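Local coordinates for protein Poly(A) RNA polymerase GLD2 (Rattus norvegicus, PDB 6LBK) that probably extends the 3' ends of selected cytoplasmic mRNAs and certain microRNAs with AMP from ATP, acting as a metal-dependent nucleotidyltransferase, at residues 83-88 with 137-142; 110-116 with 173-179. The protein carries 1 engineered substitution. All coordinates share one frame; numbering follows the deposited sequence.

Interaction 1. Residues 83-88 with 137-142; sequences EIQLLF and LVHKHF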
ATOM      1  N   GLU A  83     -21.148  10.649 -12.567  1.00 60.09           N
ATOM      2  CA  GLU A  83     -21.688   9.739 -13.565  1.00 52.88           C
ATOM      3  C   GLU A  83     -22.426   8.563 -12.902  1.00 66.99           C
ATOM      4  O   GLU A  83     -23.524   8.187 -13.333  1.00 78.95           O
ATOM      5  CB  GLU A  83     -20.538   9.281 -14.473  1.00 48.16           C
ATOM      6  CG  GLU A  83     -20.942   8.857 -15.879  1.00 68.89           C
ATOM      7  CD  GLU A  83     -20.754   9.908 -17.011  1.00 70.45           C
ATOM      8  OE1 GLU A  83     -19.700  10.567 -17.133  1.00 73.31           O
ATOM      9  OE2 GLU A  83     -21.675  10.037 -17.824  1.00 71.97           O
ATOM     10  N   ILE A  84     -21.854   7.995 -11.836  1.00 65.52           N
ATOM     11  CA  ILE A  84     -22.425   6.848 -11.126  1.00 63.12           C
ATOM     12  C   ILE A  84     -23.704   7.244 -10.417  1.00 63.13           C
ATOM     13  O   ILE A  84     -24.611   6.423 -10.244  1.00 61.15           O
ATOM     14  CB  ILE A  84     -21.392   6.272 -10.128  1.00 57.49           C
ATOM     15  CG1 ILE A  84     -20.332   5.438 -10.853  1.00 57.57           C
ATOM     16  CG2 ILE A  84     -22.051   5.421  -9.037  1.00 48.81           C
ATOM     17  CD1 ILE A  84     -19.090   5.105  -9.988  1.00 46.92           C
ATOM     18  N   GLN A  85     -23.809   8.508 -10.023  1.00 62.12           N
ATOM     19  CA  GLN A  85     -24.967   8.963  -9.280  1.00 56.11           C
ATOM     20  C   GLN A  85     -26.229   8.944 -10.110  1.00 75.42           C
ATOM     21  O   GLN A  85     -27.329   8.965  -9.540  1.00 94.29           O
ATOM     22  CB  GLN A  85     -24.689  10.347  -8.706  1.00 50.45           C
ATOM     23  CG  GLN A  85     -24.134  10.232  -7.290  1.00 57.68           C
ATOM     24  CD  GLN A  85     -23.553  11.510  -6.738  1.00 60.14           C
ATOM     25  OE1 GLN A  85     -23.439  12.521  -7.433  1.00 57.08           O
ATOM     26  NE2 GLN A  85     -23.187  11.473  -5.455  1.00 55.29           N
ATOM     27  N   LEU A  86     -26.115   8.903 -11.435  1.00 70.41           N
ATOM     28  CA  LEU A  86     -27.306   8.633 -12.227  1.00 69.04           C
ATOM     29  C   LEU A  86     -27.890   7.276 -11.878  1.00 73.58           C
ATOM     30  O   LEU A  86     -29.114   7.103 -11.900  1.00 81.15           O
ATOM     31  CB  LEU A  86     -26.986   8.712 -13.712  1.00 64.00           C
ATOM     32  CG  LEU A  86     -26.463  10.071 -14.171  1.00 65.56           C
ATOM     33  CD1 LEU A  86     -26.299  10.048 -15.682  1.00 69.67           C
ATOM     34  CD2 LEU A  86     -27.364  11.210 -13.722  1.00 62.01           C
ATOM     35  N   LEU A  87     -27.034   6.307 -11.553  1.00 67.45           N
ATOM     36  CA  LEU A  87     -27.465   4.964 -11.188  1.00 67.38           C
ATOM     37  C   LEU A  87     -27.774   4.838  -9.703  1.00 69.44           C
ATOM     38  O   LEU A  87     -28.807   4.282  -9.326  1.00 78.50           O
ATOM     39  CB  LEU A  87     -26.399   3.939 -11.581  1.00 72.82           C
ATOM     40  CG  LEU A  87     -26.161   3.808 -13.082  1.00 74.02           C
ATOM     41  CD1 LEU A  87     -25.045   2.827 -13.314  1.00 74.76           C
ATOM     42  CD2 LEU A  87     -27.445   3.362 -13.788  1.00 77.22           C
ATOM     43  N   PHE A  88     -26.883   5.319  -8.848  1.00 88.88           N
ATOM     44  CA  PHE A  88     -27.067   5.213  -7.403  1.00 83.36           C
ATOM     45  C   PHE A  88     -26.911   6.609  -6.823  1.00 83.17           C
ATOM     46  O   PHE A  88     -25.803   7.023  -6.454  1.00 81.36           O
ATOM     47  CB  PHE A  88     -26.100   4.203  -6.810  1.00 74.14           C
ATOM     48  CG  PHE A  88     -26.101   2.910  -7.546  1.00 69.24           C
ATOM     49  CD1 PHE A  88     -27.098   1.985  -7.330  1.00 72.72           C
ATOM     50  CD2 PHE A  88     -25.120   2.625  -8.471  1.00 70.52           C
ATOM     51  CE1 PHE A  88     -27.117   0.788  -8.021  1.00 78.74           C
ATOM     52  CE2 PHE A  88     -25.128   1.430  -9.165  1.00 76.76           C
ATOM     53  CZ  PHE A  88     -26.133   0.508  -8.940  1.00 79.71           C
ATOM     54  N   LEU A 137     -23.597  -3.571 -12.400  1.00101.05           N
ATOM     55  CA  LEU A 137     -24.342  -2.439 -12.972  1.00 94.27           C
ATOM     56  C   LEU A 137     -23.413  -1.286 -13.348  1.00 85.45           C
ATOM     57  O   LEU A 137     -23.528  -0.705 -14.437  1.00 86.64           O
ATOM     58  CB  LEU A 137     -25.425  -1.949 -12.004  1.00 87.75           C
ATOM     59  CG  LEU A 137     -26.849  -2.425 -12.327  1.00 89.74           C
ATOM     60  CD1 LEU A 137     -27.822  -2.064 -11.216  1.00 96.53           C
ATOM     61  CD2 LEU A 137     -27.323  -1.855 -13.657  1.00 78.78           C
ATOM     62  N   VAL A 138     -22.509  -0.916 -12.443  1.00 74.40           N
ATOM     63  CA  VAL A 138     -21.543   0.126 -12.754  1.00 69.55           C
ATOM     64  C   VAL A 138     -20.748  -0.261 -13.987  1.00 76.78           C
ATOM     65  O   VAL A 138     -20.450   0.582 -14.843  1.00 80.87           O
ATOM     66  CB  VAL A 138     -20.619   0.377 -11.552  1.00 64.41           C
ATOM     67  CG1 VAL A 138     -19.510   1.328 -11.949  1.00 66.25           C
ATOM     68  CG2 VAL A 138     -21.406   0.905 -10.357  1.00 58.81           C
ATOM     69  N   HIS A 139     -20.402  -1.547 -14.103  1.00 77.85           N
ATOM     70  CA  HIS A 139     -19.570  -1.982 -15.214  1.00 81.79           C
ATOM     71  C   HIS A 139     -20.314  -1.847 -16.534  1.00 90.35           C
ATOM     72  O   HIS A 139     -19.781  -1.300 -17.508  1.00 88.14           O
ATOM     73  CB  HIS A 139     -19.112  -3.421 -14.980  1.00 81.79           C
ATOM     74  CG  HIS A 139     -18.344  -4.004 -16.125  1.00 90.61           C
ATOM     75  ND1 HIS A 139     -18.769  -5.121 -16.813  1.00 97.57           N
ATOM     76  CD2 HIS A 139     -17.199  -3.606 -16.727  1.00 92.08           C
ATOM     77  CE1 HIS A 139     -17.907  -5.398 -17.776  1.00 98.86           C
ATOM     78  NE2 HIS A 139     -16.948  -4.491 -17.747  1.00 96.60           N
ATOM     79  N   LYS A 140     -21.549  -2.346 -16.581  1.00 96.32           N
ATOM     80  CA  LYS A 140     -22.378  -2.181 -17.771  1.00105.02           C
ATOM     81  C   LYS A 140     -22.558  -0.702 -18.116  1.00 98.76           C
ATOM     82  O   LYS A 140     -22.643  -0.344 -19.297  1.00103.22           O
ATOM     83  CB  LYS A 140     -23.722  -2.879 -17.563  1.00117.15           C
ATOM     84  CG  LYS A 140     -24.393  -3.358 -18.851  1.00123.43           C
ATOM     85  CD  LYS A 140     -23.595  -4.517 -19.461  1.00126.64           C
ATOM     86  CE  LYS A 140     -23.373  -5.644 -18.448  1.00125.45           C
ATOM     87  NZ  LYS A 140     -22.994  -6.938 -19.096  1.00130.00           N
ATOM     88  N   HIS A 141     -22.624   0.165 -17.103  1.00 94.19           N
ATOM     89  CA  HIS A 141     -22.681   1.604 -17.346  1.00 91.47           C
ATOM     90  C   HIS A 141     -21.410   2.083 -18.046  1.00 93.29           C
ATOM     91  O   HIS A 141     -21.467   2.825 -19.032  1.00 99.51           O
ATOM     92  CB  HIS A 141     -22.877   2.327 -16.005  1.00 89.00           C
ATOM     93  CG  HIS A 141     -23.199   3.789 -16.113  1.00 97.57           C
ATOM     94  ND1 HIS A 141     -24.449   4.263 -16.455  1.00 99.50           N
ATOM     95  CD2 HIS A 141     -22.433   4.887 -15.884  1.00 96.78           C
ATOM     96  CE1 HIS A 141     -24.432   5.586 -16.456  1.00 97.85           C
ATOM     97  NE2 HIS A 141     -23.221   5.990 -16.112  1.00 96.64           N
ATOM     98  N   PHE A 142     -20.253   1.642 -17.562  1.00 91.91           N
ATOM     99  CA  PHE A 142     -18.990   2.047 -18.178  1.00 90.97           C
ATOM    100  C   PHE A 142     -18.891   1.545 -19.616  1.00 89.92           C
ATOM    101  O   PHE A 142     -18.361   2.234 -20.495  1.00 84.51           O
ATOM    102  CB  PHE A 142     -17.811   1.525 -17.353  1.00 88.46           C
ATOM    103  CG  PHE A 142     -17.588   2.267 -16.053  1.00 82.12           C
ATOM    104  CD1 PHE A 142     -18.537   3.142 -15.558  1.00 79.64           C
ATOM    105  CD2 PHE A 142     -16.422   2.072 -15.323  1.00 77.02           C
ATOM    106  CE1 PHE A 142     -18.326   3.822 -14.365  1.00 77.99           C
ATOM    107  CE2 PHE A 142     -16.208   2.743 -14.138  1.00 76.34           C
ATOM    108  CZ  PHE A 142     -17.167   3.626 -13.654  1.00 76.30           C
TER
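Leu87 lays its isobutyl end over one face of the His141 imidazole, a CH-pi contact in which CG of Leu87 stands 4.2 Å from the centroid of the His141 ring, 28° off its normal. Beside it, Leu87 CD1 drops toward the root of the ring, 3.5 Å from His141 CG. The histidine reaches this place because its CG lies anti to the backbone N (chi1 -170°), which carries the ring out toward the segment 83-88. The outer edge of the imidazole then meets Glu83, whose CG lies in the ring plane, 3.7 Å from His141 NE2. One oxygen of the acid has its partners outside the contact: Glu83 OE1 is hydrogen-bonded to Tyr149 OH and to Gln79 NE2.

Against the preceding turn of helix 128-144, the Phe88 ring takes over from Leu87: its CZ reaches Leu137 CD1 at 3.8 Å, and its CE2 meets Val138 CG2 at 3.9 Å. Ile84 spans the inner side, placing CD1 4.3 Å from Val138 CG1 and CG1 near Phe142 CE1. That inner side faces the palm sheet, where Leu114 receives both Ile84 and Val138, while Phe142 meets Phe165 edge to face.

The contact thus joins the end region of helix 67-85 to helix 128-144 on one flank of the palm domain, grading from buried aliphatic packing to a partly exposed histidine and acid. No hydrogen bond crosses between the two segments, which implies that their association here rests on the fit of apolar surfaces and on the CH-pi contact.

Interaction 2. Residues 110-116 with 173-179; sequences GDLCLVV and EFALNVN. Engineered in segment 173-179: Ala175 (natural residue Asp).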
ATOM      1  N   GLY A 110      -4.980   4.101  -9.852  1.00 74.70           N
ATOM      2  CA  GLY A 110      -5.976   4.699  -8.982  1.00 65.88           C
ATOM      3  C   GLY A 110      -6.850   3.589  -8.431  1.00 54.93           C
ATOM      4  O   GLY A 110      -7.140   2.623  -9.124  1.00 53.17           O
ATOM      5  N   ASP A 111      -7.221   3.728  -7.161  1.00 58.68           N
ATOM      6  CA  ASP A 111      -8.149   2.835  -6.484  1.00 50.05           C
ATOM      7  C   ASP A 111      -9.338   3.671  -6.032  1.00 56.79           C
ATOM      8  O   ASP A 111      -9.167   4.720  -5.402  1.00 57.02           O
ATOM      9  CB  ASP A 111      -7.496   2.152  -5.275  1.00 73.70           C
ATOM     10  CG  ASP A 111      -6.449   1.102  -5.669  1.00 98.54           C
ATOM     11  OD1 ASP A 111      -6.839  -0.031  -6.071  1.00100.58           O
ATOM     12  OD2 ASP A 111      -5.229   1.413  -5.565  1.00113.64           O
ATOM     13  N   LEU A 112     -10.539   3.197  -6.352  1.00 42.94           N
ATOM     14  CA  LEU A 112     -11.777   3.878  -6.060  1.00 45.63           C
ATOM     15  C   LEU A 112     -12.663   2.936  -5.262  1.00 53.21           C
ATOM     16  O   LEU A 112     -12.733   1.728  -5.532  1.00 44.36           O
ATOM     17  CB  LEU A 112     -12.501   4.329  -7.362  1.00 44.59           C
ATOM     18  CG  LEU A 112     -11.652   5.183  -8.292  1.00 43.30           C
ATOM     19  CD1 LEU A 112     -12.205   5.208  -9.720  1.00 44.33           C
ATOM     20  CD2 LEU A 112     -11.577   6.581  -7.747  1.00 43.16           C
ATOM     21  N   CYS A 113     -13.370   3.509  -4.309  1.00 53.41           N
ATOM     22  CA  CYS A 113     -14.256   2.754  -3.455  1.00 49.22           C
ATOM     23  C   CYS A 113     -15.629   3.409  -3.546  1.00 59.21           C
ATOM     24  O   CYS A 113     -15.792   4.578  -3.159  1.00 55.87           O
ATOM     25  CB  CYS A 113     -13.723   2.753  -2.041  1.00 46.13           C
ATOM     26  SG  CYS A 113     -14.846   1.975  -0.998  1.00 59.99           S
ATOM     27  N   LEU A 114     -16.595   2.659  -4.059  1.00 55.94           N
ATOM     28  CA  LEU A 114     -17.967   3.178  -4.230  1.00 57.11           C
ATOM     29  C   LEU A 114     -18.769   2.844  -2.984  1.00 58.83           C
ATOM     30  O   LEU A 114     -18.836   1.699  -2.637  1.00 60.85           O
ATOM     31  CB  LEU A 114     -18.559   2.547  -5.485  1.00 53.28           C
ATOM     32  CG  LEU A 114     -19.976   2.964  -5.837  1.00 64.60           C
ATOM     33  CD1 LEU A 114     -20.057   4.450  -6.084  1.00 65.85           C
ATOM     34  CD2 LEU A 114     -20.458   2.209  -7.051  1.00 64.27           C
ATOM     35  N   VAL A 115     -19.302   3.864  -2.333  1.00 58.96           N
ATOM     36  CA  VAL A 115     -20.115   3.666  -1.108  1.00 64.76           C
ATOM     37  C   VAL A 115     -21.579   3.857  -1.474  1.00 71.28           C
ATOM     38  O   VAL A 115     -21.959   4.960  -1.847  1.00 77.51           O
ATOM     39  CB  VAL A 115     -19.719   4.677  -0.037  1.00 63.02           C
ATOM     40  CG1 VAL A 115     -20.210   4.227   1.313  1.00 63.11           C
ATOM     41  CG2 VAL A 115     -18.222   4.846  -0.018  1.00 69.54           C
ATOM     42  N   VAL A 116     -22.351   2.799  -1.290  1.00 74.35           N
ATOM     43  CA  VAL A 116     -23.791   2.772  -1.625  1.00 69.16           C
ATOM     44  C   VAL A 116     -24.513   2.479  -0.332  1.00 74.35           C
ATOM     45  O   VAL A 116     -24.166   1.500   0.285  1.00 73.40           O
ATOM     46  CB  VAL A 116     -24.030   1.640  -2.620  1.00 67.39           C
ATOM     47  CG1 VAL A 116     -25.496   1.376  -2.803  1.00 71.99           C
ATOM     48  CG2 VAL A 116     -23.375   1.941  -3.944  1.00 63.40           C
ATOM     49  N   GLU A 173      -4.744   4.002 -15.276  1.00 81.54           N
ATOM     50  CA  GLU A 173      -5.459   2.788 -14.916  1.00 82.47           C
ATOM     51  C   GLU A 173      -6.064   2.900 -13.522  1.00 68.87           C
ATOM     52  O   GLU A 173      -5.436   3.412 -12.594  1.00 72.03           O
ATOM     53  CB  GLU A 173      -4.509   1.595 -14.979  1.00 94.55           C
ATOM     54  CG  GLU A 173      -5.185   0.239 -14.915  1.00111.21           C
ATOM     55  CD  GLU A 173      -5.659  -0.238 -16.286  1.00123.23           C
ATOM     56  OE1 GLU A 173      -6.457  -1.204 -16.332  1.00127.70           O
ATOM     57  OE2 GLU A 173      -5.233   0.351 -17.312  1.00125.65           O
ATOM     58  N   PHE A 174      -7.295   2.422 -13.387  1.00 54.68           N
ATOM     59  CA  PHE A 174      -8.077   2.509 -12.168  1.00 56.88           C
ATOM     60  C   PHE A 174      -8.658   1.149 -11.831  1.00 61.46           C
ATOM     61  O   PHE A 174      -8.925   0.321 -12.713  1.00 66.08           O
ATOM     62  CB  PHE A 174      -9.264   3.505 -12.288  1.00 61.52           C
ATOM     63  CG  PHE A 174      -8.879   4.943 -12.132  1.00 48.97           C
ATOM     64  CD1 PHE A 174      -8.633   5.468 -10.871  1.00 47.52           C
ATOM     65  CD2 PHE A 174      -8.789   5.763 -13.229  1.00 50.65           C
ATOM     66  CE1 PHE A 174      -8.289   6.802 -10.717  1.00 47.91           C
ATOM     67  CE2 PHE A 174      -8.445   7.090 -13.087  1.00 57.70           C
ATOM     68  CZ  PHE A 174      -8.188   7.615 -11.821  1.00 49.71           C
ATOM     69  N   ALA A 175      -8.899   0.962 -10.542  1.00 64.59           N
ATOM     70  CA  ALA A 175      -9.567  -0.203  -9.987  1.00 67.37           C
ATOM     71  C   ALA A 175     -10.656   0.292  -9.047  1.00 61.05           C
ATOM     72  O   ALA A 175     -10.360   0.968  -8.063  1.00 63.18           O
ATOM     73  CB  ALA A 175      -8.561  -1.085  -9.244  1.00 59.59           C
ATOM     74  N   LEU A 176     -11.901  -0.043  -9.345  1.00 56.52           N
ATOM     75  CA  LEU A 176     -13.047   0.389  -8.566  1.00 55.67           C
ATOM     76  C   LEU A 176     -13.666  -0.822  -7.892  1.00 57.96           C
ATOM     77  O   LEU A 176     -13.898  -1.842  -8.547  1.00 64.28           O
ATOM     78  CB  LEU A 176     -14.068   1.103  -9.466  1.00 57.35           C
ATOM     79  CG  LEU A 176     -15.306   1.690  -8.792  1.00 58.82           C
ATOM     80  CD1 LEU A 176     -15.746   2.918  -9.554  1.00 65.98           C
ATOM     81  CD2 LEU A 176     -16.441   0.682  -8.750  1.00 67.34           C
ATOM     82  N   ASN A 177     -13.918  -0.719  -6.591  1.00 56.06           N
ATOM     83  CA  ASN A 177     -14.653  -1.751  -5.875  1.00 57.18           C
ATOM     84  C   ASN A 177     -15.887  -1.122  -5.257  1.00 55.34           C
ATOM     85  O   ASN A 177     -16.039   0.101  -5.240  1.00 56.72           O
ATOM     86  CB  ASN A 177     -13.787  -2.442  -4.809  1.00 52.79           C
ATOM     87  CG  ASN A 177     -13.480  -1.550  -3.635  1.00 65.15           C
ATOM     88  OD1 ASN A 177     -14.360  -1.215  -2.840  1.00 61.46           O
ATOM     89  ND2 ASN A 177     -12.208  -1.159  -3.510  1.00 76.61           N
ATOM     90  N   VAL A 178     -16.772  -1.962  -4.732  1.00 64.33           N
ATOM     91  CA  VAL A 178     -18.015  -1.486  -4.138  1.00 70.22           C
ATOM     92  C   VAL A 178     -18.035  -1.815  -2.659  1.00 68.14           C
ATOM     93  O   VAL A 178     -18.006  -2.991  -2.279  1.00 70.17           O
ATOM     94  CB  VAL A 178     -19.254  -2.072  -4.819  1.00 69.19           C
ATOM     95  CG1 VAL A 178     -20.467  -1.480  -4.172  1.00 74.45           C
ATOM     96  CG2 VAL A 178     -19.224  -1.748  -6.265  1.00 69.88           C
ATOM     97  N   ASN A 179     -18.079  -0.767  -1.834  1.00 62.22           N
ATOM     98  CA  ASN A 179     -18.396  -0.840  -0.415  1.00 59.82           C
ATOM     99  C   ASN A 179     -17.301  -1.468   0.428  1.00 76.09           C
ATOM    100  O   ASN A 179     -17.545  -1.824   1.588  1.00 79.41           O
ATOM    101  CB  ASN A 179     -19.723  -1.561  -0.184  1.00 58.91           C
ATOM    102  CG  ASN A 179     -20.891  -0.651  -0.413  1.00 67.99           C
ATOM    103  OD1 ASN A 179     -20.895   0.493   0.051  1.00 73.27           O
ATOM    104  ND2 ASN A 179     -21.841  -1.102  -1.199  1.00 64.51           N
TER
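Leu114 O receives the backbone N-H of Asn179 at 2.7 Å, a bond bent to 137° at the hydrogen and the last of the backbone rungs joining two parallel strands of the nucleotidyltransferase palm. Earlier rungs are straighter: Leu112 N, for instance, donates to Ala175 O at 2.8 Å, and Leu112 O accepts from Asn177 N at 2.9 Å.

Beyond the final rung the side chain of Asn179 carries on the pattern. With its CG anti to the carbonyl carbon and beside the backbone N (chi1 -81°), its OD1 takes the N-H of Val116 at 3.0 Å, nearly straight at 171°. A leucine in place of Asn179 would probably leave the Val116 N-H without this acceptor and the backbone around it less firmly held.

One face of the pair bears Asp111, probably a ligand of the catalytic magnesium, with Cys113 and Asn177. Next to Asp111 stands Ala175, an engineered replacement of the natural aspartate, whose CB lies 3.8 Å from Asp111 OD1. Asn177 OD1 approaches Cys113 SG and is hydrogen-bonded to Asn180 N.

The other face is apolar and is covered by helices 67-85 and 128-144. There Leu112 CD1 crosses to Phe174 CD1 at 3.8 Å, and Leu114 and Leu176 continue the row. At its far end the Phe174 ring occupies the place a side chain on Gly110 would need, bringing Phe174 CD1 to 3.3 Å from Gly110 CA.

Interactions 1 and 2 describe successive layers of one palm domain: 110-116 with 173-179 forms the interior of the sheet, whereas 83-88 with 137-142 joins the last part of helix 67-85 and the residues after it to helix 128-144, against the sheet's apolar face and farther from the chain's centre. They meet directly at Leu114, whose CD1 and CD2 lie 3.7 Å from Ile84 CG2 and Val138 CG2 respectively, and Ile84 also touches Leu176. Their bonding illustrates the usual division of labour in an alpha/beta layer. Interaction 2 is held by a ladder of hydrogen bonds and carries a probable metal ligand on its opposite face; interaction 1 has none between its segments, relies mainly on side-chain packing and shades outward toward solvent.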